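Local atomic coordinates of ribonuclease-like 3 (PDB entry 2VQ9), a protein that cleaves RNA as a secreted pancreatic-type ribonuclease, promotes angiogenesis and kills bacteria independently of its nuclease activity. Residues Gly62-Ala74 / Phe103-His116. Numbering follows the deposited sequence.
Sequences GNDCKEVNTFIQA and FTVITCTLRSGERH
N69 and C108 form a hydrogen-bonded pair where strands 68-72 and 103-112 run antiparallel, C108 N lying 2.8 Å from N69 O. Followed outward, C108 CB lies 3.4 Å from N69 O. Its SG, anti to the carbonyl carbon (chi1 -62°), then reaches the rim of the F71 ring, near the ring plane and 3.9 Å from CD2, and ends in the disulfide to C47. A short cysteine side chain suits this place, tying strand 103-112 to the start of helix 47-53 while packing against an aromatic edge. The amide ND2 of N69 lies above one face of the F71 ring, toward its rim. N69 OD1 accepts from K66 NZ (2.8 Å) and ND2 donates to Q36 O, so both ends of the amide are held and its rotation is fixed. On the other face of the sheet, T70 turns CG2 to V105 CB (3.7 Å), while T70 OG1 and T107 OG1 share a water; threonine's two branches serve both apolar and polar neighbours. Toward the N-terminal end of 62-74, past a two-residue shift of register, C65 N donates a 3.0 Å hydrogen bond to E114 O, and C65 CB rests on both methyls of L110. K66 to T70 bind substrate, and T70 O accepts a bond from the catalytic H37. In this ribonuclease A fold, helix 47-53 packs on K66, N69 and F71, strand 120-135 pairs with 103-112, and Y142 of strand 138-146 touches T70, I72 and V105.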
ATOM      1  N   GLY A  62      10.228 -13.944   8.954  1.00 28.54           N
ATOM      2  CA  GLY A  62       9.499 -15.160   8.660  1.00 26.05           C
ATOM      3  C   GLY A  62       8.830 -15.107   7.305  1.00 25.28           C
ATOM      4  O   GLY A  62       9.096 -14.236   6.482  1.00 25.48           O
ATOM      5  N   ASN A  63       7.936 -16.055   7.102  1.00 23.40           N
ATOM      6  CA  ASN A  63       7.483 -16.432   5.804  1.00 23.71           C
ATOM      7  C   ASN A  63       5.956 -16.396   5.616  1.00 22.66           C
ATOM      8  O   ASN A  63       5.434 -16.907   4.624  1.00 22.35           O
ATOM      9  CB  ASN A  63       7.933 -17.893   5.625  1.00 24.75           C
ATOM     10  CG  ASN A  63       8.061 -18.231   4.241  1.00 25.37           C
ATOM     11  OD1 ASN A  63       8.057 -17.319   3.403  1.00 28.01           O
ATOM     12  ND2 ASN A  63       8.151 -19.542   3.928  1.00 19.49           N
ATOM     13  N   ASP A  64       5.254 -15.791   6.560  1.00 21.71           N
ATOM     14  CA  ASP A  64       3.804 -15.930   6.650  1.00 20.97           C
ATOM     15  C   ASP A  64       3.087 -15.014   5.665  1.00 20.25           C
ATOM     16  O   ASP A  64       3.533 -13.902   5.435  1.00 20.47           O
ATOM     17  CB  ASP A  64       3.346 -15.623   8.073  1.00 20.99           C
ATOM     18  CG  ASP A  64       4.181 -16.338   9.099  1.00 24.19           C
ATOM     19  OD1 ASP A  64       3.867 -17.498   9.356  1.00 24.86           O
ATOM     20  OD2 ASP A  64       5.177 -15.763   9.590  1.00 26.68           O
ATOM     21  N   CYS A  65       2.019 -15.524   5.047  1.00 19.67           N
ATOM     22  CA  CYS A  65       1.195 -14.720   4.115  1.00 19.00           C
ATOM     23  C   CYS A  65       0.542 -13.552   4.862  1.00 19.39           C
ATOM     24  O   CYS A  65      -0.104 -13.775   5.888  1.00 19.10           O
ATOM     25  CB  CYS A  65       0.088 -15.611   3.518  1.00 19.12           C
ATOM     26  SG  CYS A  65       0.621 -17.064   2.601  1.00 18.82           S
ATOM     27  N   LYS A  66       0.731 -12.325   4.364  1.00 18.79           N
ATOM     28  CA  LYS A  66      -0.005 -11.154   4.854  1.00 18.20           C
ATOM     29  C   LYS A  66      -1.468 -11.351   4.450  1.00 18.37           C
ATOM     30  O   LYS A  66      -1.757 -11.829   3.324  1.00 18.25           O
ATOM     31  CB  LYS A  66       0.584  -9.880   4.257  1.00 18.73           C
ATOM     32  CG  LYS A  66       0.028  -8.613   4.940  1.00 19.23           C
ATOM     33  CD  LYS A  66       0.804  -7.369   4.548  1.00 20.39           C
ATOM     34  CE  LYS A  66       0.339  -6.201   5.420  1.00 23.59           C
ATOM     35  NZ  LYS A  66       0.550  -4.965   4.686  1.00 25.69           N
ATOM     36  N   GLU A  67      -2.385 -11.044   5.369  1.00 19.07           N
ATOM     37  CA  GLU A  67      -3.808 -11.347   5.172  1.00 18.98           C
ATOM     38  C   GLU A  67      -4.462 -10.371   4.220  1.00 18.63           C
ATOM     39  O   GLU A  67      -5.257 -10.762   3.360  1.00 17.95           O
ATOM     40  CB  GLU A  67      -4.553 -11.365   6.521  1.00 19.49           C
ATOM     41  CG  GLU A  67      -4.075 -12.479   7.467  1.00 24.27           C
ATOM     42  CD  GLU A  67      -4.581 -12.321   8.920  1.00 32.15           C
ATOM     43  OE1 GLU A  67      -5.655 -11.737   9.176  1.00 36.28           O
ATOM     44  OE2 GLU A  67      -3.876 -12.791   9.833  1.00 38.05           O
ATOM     45  N   VAL A  68      -4.163  -9.092   4.409  1.00 16.88           N
ATOM     46  CA  VAL A  68      -4.732  -8.049   3.562  1.00 16.72           C
ATOM     47  C   VAL A  68      -3.645  -7.061   3.214  1.00 16.66           C
ATOM     48  O   VAL A  68      -2.888  -6.598   4.104  1.00 17.12           O
ATOM     49  CB  VAL A  68      -5.910  -7.272   4.284  1.00 16.68           C
ATOM     50  CG1 VAL A  68      -6.567  -6.257   3.303  1.00 17.42           C
ATOM     51  CG2 VAL A  68      -6.990  -8.280   4.818  1.00 17.79           C
ATOM     52  N   ASN A  69      -3.569  -6.718   1.931  1.00 15.44           N
ATOM     53  CA  ASN A  69      -2.535  -5.793   1.486  1.00 15.42           C
ATOM     54  C   ASN A  69      -2.992  -4.960   0.333  1.00 15.03           C
ATOM     55  O   ASN A  69      -3.497  -5.479  -0.644  1.00 16.61           O
ATOM     56  CB  ASN A  69      -1.225  -6.506   1.113  1.00 14.42           C
ATOM     57  CG  ASN A  69      -0.072  -5.509   0.948  1.00 16.31           C
ATOM     58  OD1 ASN A  69       0.283  -4.847   1.922  1.00 17.92           O
ATOM     59  ND2 ASN A  69       0.483  -5.364  -0.290  1.00 14.59           N
ATOM     60  N   THR A  70      -2.805  -3.655   0.431  1.00 14.56           N
ATOM     61  CA  THR A  70      -3.321  -2.759  -0.591  1.00 15.65           C
ATOM     62  C   THR A  70      -2.180  -2.189  -1.424  1.00 16.02           C
ATOM     63  O   THR A  70      -1.207  -1.673  -0.862  1.00 16.52           O
ATOM     64  CB  THR A  70      -4.099  -1.590   0.071  1.00 16.33           C
ATOM     65  OG1 THR A  70      -5.178  -2.136   0.848  1.00 17.56           O
ATOM     66  CG2 THR A  70      -4.672  -0.618  -0.992  1.00 14.61           C
ATOM     67  N   PHE A  71      -2.309  -2.300  -2.747  1.00 15.54           N
ATOM     68  CA  PHE A  71      -1.382  -1.644  -3.675  1.00 15.94           C
ATOM     69  C   PHE A  71      -1.996  -0.417  -4.304  1.00 16.79           C
ATOM     70  O   PHE A  71      -3.112  -0.465  -4.843  1.00 16.40           O
ATOM     71  CB  PHE A  71      -0.940  -2.579  -4.800  1.00 16.27           C
ATOM     72  CG  PHE A  71      -0.114  -3.730  -4.339  1.00 16.81           C
ATOM     73  CD1 PHE A  71       1.221  -3.555  -4.014  1.00 16.26           C
ATOM     74  CD2 PHE A  71      -0.686  -5.010  -4.218  1.00 16.46           C
ATOM     75  CE1 PHE A  71       2.011  -4.627  -3.572  1.00 17.46           C
ATOM     76  CE2 PHE A  71       0.095  -6.114  -3.787  1.00 16.94           C
ATOM     77  CZ  PHE A  71       1.462  -5.898  -3.446  1.00 16.75           C
ATOM     78  N   ILE A  72      -1.255   0.688  -4.254  1.00 16.31           N
ATOM     79  CA  ILE A  72      -1.683   1.875  -4.970  1.00 17.62           C
ATOM     80  C   ILE A  72      -1.178   1.734  -6.405  1.00 18.39           C
ATOM     81  O   ILE A  72       0.015   1.475  -6.626  1.00 18.50           O
ATOM     82  CB  ILE A  72      -1.086   3.108  -4.363  1.00 17.33           C
ATOM     83  CG1 ILE A  72      -1.476   3.187  -2.874  1.00 17.63           C
ATOM     84  CG2 ILE A  72      -1.550   4.347  -5.151  1.00 17.51           C
ATOM     85  CD1 ILE A  72      -0.532   4.104  -2.062  1.00 18.87           C
ATOM     86  N   GLN A  73      -2.085   1.914  -7.357  1.00 19.47           N
ATOM     87  CA  GLN A  73      -1.773   1.774  -8.787  1.00 20.66           C
ATOM     88  C   GLN A  73      -1.206   3.100  -9.303  1.00 21.15           C
ATOM     89  O   GLN A  73      -1.879   3.835 -10.029  1.00 21.61           O
ATOM     90  CB  GLN A  73      -3.043   1.408  -9.538  1.00 20.99           C
ATOM     91  CG  GLN A  73      -2.823   0.761 -10.902  1.00 21.36           C
ATOM     92  CD  GLN A  73      -4.114   0.537 -11.607  1.00 22.70           C
ATOM     93  OE1 GLN A  73      -4.804   1.482 -12.006  1.00 22.59           O
ATOM     94  NE2 GLN A  73      -4.466  -0.712 -11.775  1.00 25.06           N
ATOM     95  N   ALA A  74       0.029   3.386  -8.916  1.00 21.23           N
ATOM     96  CA  ALA A  74       0.760   4.612  -9.285  1.00 21.62           C
ATOM     97  C   ALA A  74       2.260   4.389  -9.077  1.00 22.34           C
ATOM     98  O   ALA A  74       2.673   3.367  -8.488  1.00 21.34           O
ATOM     99  CB  ALA A  74       0.281   5.816  -8.412  1.00 21.03           C
ATOM    100  N   PHE A 103      -6.862   8.006  -6.207  1.00 21.06           N
ATOM    101  CA  PHE A 103      -5.951   7.012  -6.767  1.00 20.18           C
ATOM    102  C   PHE A 103      -6.743   5.697  -6.925  1.00 19.37           C
ATOM    103  O   PHE A 103      -7.681   5.414  -6.178  1.00 18.91           O
ATOM    104  CB  PHE A 103      -4.775   6.758  -5.817  1.00 19.04           C
ATOM    105  CG  PHE A 103      -3.731   7.847  -5.796  1.00 20.21           C
ATOM    106  CD1 PHE A 103      -2.527   7.695  -6.500  1.00 19.61           C
ATOM    107  CD2 PHE A 103      -3.931   9.015  -5.047  1.00 20.87           C
ATOM    108  CE1 PHE A 103      -1.527   8.716  -6.449  1.00 20.86           C
ATOM    109  CE2 PHE A 103      -2.955  10.034  -4.995  1.00 21.07           C
ATOM    110  CZ  PHE A 103      -1.751   9.882  -5.698  1.00 20.45           C
ATOM    111  N   THR A 104      -6.369   4.903  -7.908  1.00 18.90           N
ATOM    112  CA  THR A 104      -6.864   3.557  -7.982  1.00 18.31           C
ATOM    113  C   THR A 104      -6.019   2.683  -7.061  1.00 18.39           C
ATOM    114  O   THR A 104      -4.780   2.686  -7.130  1.00 17.71           O
ATOM    115  CB  THR A 104      -6.838   3.059  -9.428  1.00 17.98           C
ATOM    116  OG1 THR A 104      -7.730   3.900 -10.178  1.00 18.58           O
ATOM    117  CG2 THR A 104      -7.298   1.593  -9.511  1.00 18.52           C
ATOM    118  N   VAL A 105      -6.708   1.971  -6.181  1.00 17.88           N
ATOM    119  CA  VAL A 105      -6.053   0.971  -5.344  1.00 18.67           C
ATOM    120  C   VAL A 105      -6.612  -0.429  -5.607  1.00 18.53           C
ATOM    121  O   VAL A 105      -7.794  -0.583  -5.937  1.00 19.29           O
ATOM    122  CB  VAL A 105      -6.114   1.321  -3.831  1.00 18.74           C
ATOM    123  CG1 VAL A 105      -5.502   2.713  -3.597  1.00 19.79           C
ATOM    124  CG2 VAL A 105      -7.570   1.223  -3.283  1.00 20.57           C
ATOM    125  N   ILE A 106      -5.765  -1.442  -5.442  1.00 17.28           N
ATOM    126  CA  ILE A 106      -6.206  -2.832  -5.491  1.00 17.52           C
ATOM    127  C   ILE A 106      -5.915  -3.466  -4.136  1.00 17.02           C
ATOM    128  O   ILE A 106      -4.782  -3.463  -3.649  1.00 15.88           O
ATOM    129  CB  ILE A 106      -5.542  -3.622  -6.674  1.00 18.30           C
ATOM    130  CG1 ILE A 106      -6.031  -3.028  -8.021  1.00 20.53           C
ATOM    131  CG2 ILE A 106      -5.757  -5.175  -6.496  1.00 18.30           C
ATOM    132  CD1 ILE A 106      -6.933  -3.867  -8.807  1.00 25.90           C
ATOM    133  N   THR A 107      -6.962  -3.960  -3.501  1.00 16.82           N
ATOM    134  CA  THR A 107      -6.841  -4.605  -2.192  1.00 17.53           C
ATOM    135  C   THR A 107      -6.785  -6.122  -2.420  1.00 16.87           C
ATOM    136  O   THR A 107      -7.676  -6.704  -3.033  1.00 17.43           O
ATOM    137  CB  THR A 107      -8.015  -4.196  -1.289  1.00 18.30           C
ATOM    138  OG1 THR A 107      -7.935  -2.773  -1.071  1.00 21.25           O
ATOM    139  CG2 THR A 107      -7.960  -4.929   0.051  1.00 18.49           C
ATOM    140  N   CYS A 108      -5.699  -6.727  -1.954  1.00 16.38           N
ATOM    141  CA  CYS A 108      -5.437  -8.165  -2.060  1.00 16.23           C
ATOM    142  C   CYS A 108      -5.739  -8.830  -0.720  1.00 16.56           C
ATOM    143  O   CYS A 108      -5.111  -8.534   0.289  1.00 16.30           O
ATOM    144  CB  CYS A 108      -3.955  -8.399  -2.414  1.00 16.24           C
ATOM    145  SG  CYS A 108      -3.443  -7.694  -3.996  1.00 17.60           S
ATOM    146  N   THR A 109      -6.719  -9.721  -0.722  1.00 16.69           N
ATOM    147  CA  THR A 109      -7.180 -10.361   0.508  1.00 17.04           C
ATOM    148  C   THR A 109      -6.930 -11.850   0.379  1.00 17.25           C
ATOM    149  O   THR A 109      -7.345 -12.460  -0.606  1.00 18.71           O
ATOM    150  CB  THR A 109      -8.674 -10.096   0.712  1.00 16.80           C
ATOM    151  OG1 THR A 109      -8.858  -8.674   0.827  1.00 18.13           O
ATOM    152  CG2 THR A 109      -9.136 -10.772   2.010  1.00 17.53           C
ATOM    153  N   LEU A 110      -6.277 -12.425   1.389  1.00 16.95           N
ATOM    154  CA  LEU A 110      -5.842 -13.816   1.328  1.00 18.94           C
ATOM    155  C   LEU A 110      -7.024 -14.829   1.303  1.00 18.61           C
ATOM    156  O   LEU A 110      -7.909 -14.808   2.170  1.00 20.08           O
ATOM    157  CB  LEU A 110      -4.900 -14.090   2.533  1.00 17.21           C
ATOM    158  CG  LEU A 110      -4.200 -15.446   2.649  1.00 16.44           C
ATOM    159  CD1 LEU A 110      -3.106 -15.569   1.588  1.00 15.33           C
ATOM    160  CD2 LEU A 110      -3.589 -15.546   4.057  1.00 16.21           C
ATOM    161  N   ARG A 111      -7.007 -15.684   0.293  1.00 18.66           N
ATOM    162  CA  ARG A 111      -8.057 -16.675  -0.001  1.00 19.88           C
ATOM    163  C   ARG A 111      -7.604 -18.038   0.509  1.00 19.03           C
ATOM    164  O   ARG A 111      -8.414 -18.884   0.924  1.00 18.01           O
ATOM    165  CB  ARG A 111      -8.119 -16.768  -1.535  1.00 21.24           C
ATOM    166  CG  ARG A 111      -9.410 -16.651  -2.180  1.00 27.82           C
ATOM    167  CD  ARG A 111      -9.158 -16.928  -3.655  1.00 32.43           C
ATOM    168  NE  ARG A 111     -10.153 -17.844  -4.212  1.00 37.59           N
ATOM    169  CZ  ARG A 111      -9.863 -18.983  -4.839  1.00 41.25           C
ATOM    170  NH1 ARG A 111      -8.594 -19.361  -4.993  1.00 42.65           N
ATOM    171  NH2 ARG A 111     -10.848 -19.754  -5.308  1.00 40.93           N
ATOM    172  N   SER A 112      -6.298 -18.304   0.411  1.00 19.32           N
ATOM    173  CA  SER A 112      -5.721 -19.557   0.928  1.00 19.22           C
ATOM    174  C   SER A 112      -4.206 -19.467   1.054  1.00 19.94           C
ATOM    175  O   SER A 112      -3.598 -18.559   0.499  1.00 19.53           O
ATOM    176  CB  SER A 112      -6.107 -20.743   0.045  1.00 19.57           C
ATOM    177  OG  SER A 112      -5.347 -20.779  -1.149  1.00 20.50           O
ATOM    178  N   GLY A 113      -3.617 -20.419   1.775  1.00 20.77           N
ATOM    179  CA  GLY A 113      -2.173 -20.458   1.999  1.00 21.46           C
ATOM    180  C   GLY A 113      -1.774 -19.832   3.303  1.00 22.33           C
ATOM    181  O   GLY A 113      -2.419 -18.896   3.768  1.00 22.43           O
ATOM    182  N   GLU A 114      -0.713 -20.361   3.907  1.00 21.87           N
ATOM    183  CA  GLU A 114      -0.223 -19.867   5.184  1.00 22.46           C
ATOM    184  C   GLU A 114       1.174 -19.286   5.038  1.00 21.13           C
ATOM    185  O   GLU A 114       1.534 -18.366   5.760  1.00 19.66           O
ATOM    186  CB  GLU A 114      -0.171 -20.977   6.227  1.00 24.23           C
ATOM    187  CG  GLU A 114      -1.548 -21.510   6.583  1.00 30.63           C
ATOM    188  CD  GLU A 114      -1.655 -21.792   8.039  1.00 39.05           C
ATOM    189  OE1 GLU A 114      -0.827 -22.597   8.571  1.00 41.76           O
ATOM    190  OE2 GLU A 114      -2.549 -21.164   8.656  1.00 40.36           O
ATOM    191  N   ARG A 115       1.963 -19.850   4.127  1.00 20.05           N
ATOM    192  CA  ARG A 115       3.324 -19.345   3.923  1.00 20.37           C
ATOM    193  C   ARG A 115       3.645 -19.222   2.434  1.00 20.02           C
ATOM    194  O   ARG A 115       3.096 -19.970   1.606  1.00 19.84           O
ATOM    195  CB  ARG A 115       4.349 -20.252   4.636  1.00 19.58           C
ATOM    196  CG  ARG A 115       4.332 -20.171   6.172  1.00 21.59           C
ATOM    197  CD  ARG A 115       5.261 -21.213   6.837  1.00 25.70           C
ATOM    198  NE  ARG A 115       5.078 -21.206   8.291  1.00 30.47           N
ATOM    199  CZ  ARG A 115       4.338 -22.099   8.946  1.00 32.49           C
ATOM    200  NH1 ARG A 115       3.765 -23.104   8.289  1.00 36.98           N
ATOM    201  NH2 ARG A 115       4.201 -22.018  10.263  1.00 38.60           N
ATOM    202  N   HIS A 116       4.540 -18.292   2.076  1.00 20.30           N
ATOM    203  CA  HIS A 116       5.018 -18.261   0.687  1.00 20.79           C
ATOM    204  C   HIS A 116       5.691 -19.608   0.411  1.00 20.79           C
ATOM    205  O   HIS A 116       6.304 -20.182   1.306  1.00 21.10           O
ATOM    206  CB  HIS A 116       6.003 -17.099   0.475  1.00 21.47           C
ATOM    207  CG  HIS A 116       5.368 -15.753   0.622  1.00 21.70           C
ATOM    208  ND1 HIS A 116       4.544 -15.218  -0.339  1.00 22.31           N
ATOM    209  CD2 HIS A 116       5.417 -14.846   1.624  1.00 21.83           C
ATOM    210  CE1 HIS A 116       4.117 -14.030   0.061  1.00 22.55           C
ATOM    211  NE2 HIS A 116       4.621 -13.791   1.256  1.00 22.40           N
TER
HETATM  212  O   HOH W   1       1.850 -18.802   8.623  1.00 37.45           O
HETATM  213  O   HOH W   2      -7.668  -1.425   1.039  1.00 29.54           O
HETATM  214  O   HOH W   3      -4.031   5.595  -9.409  1.00 18.05           O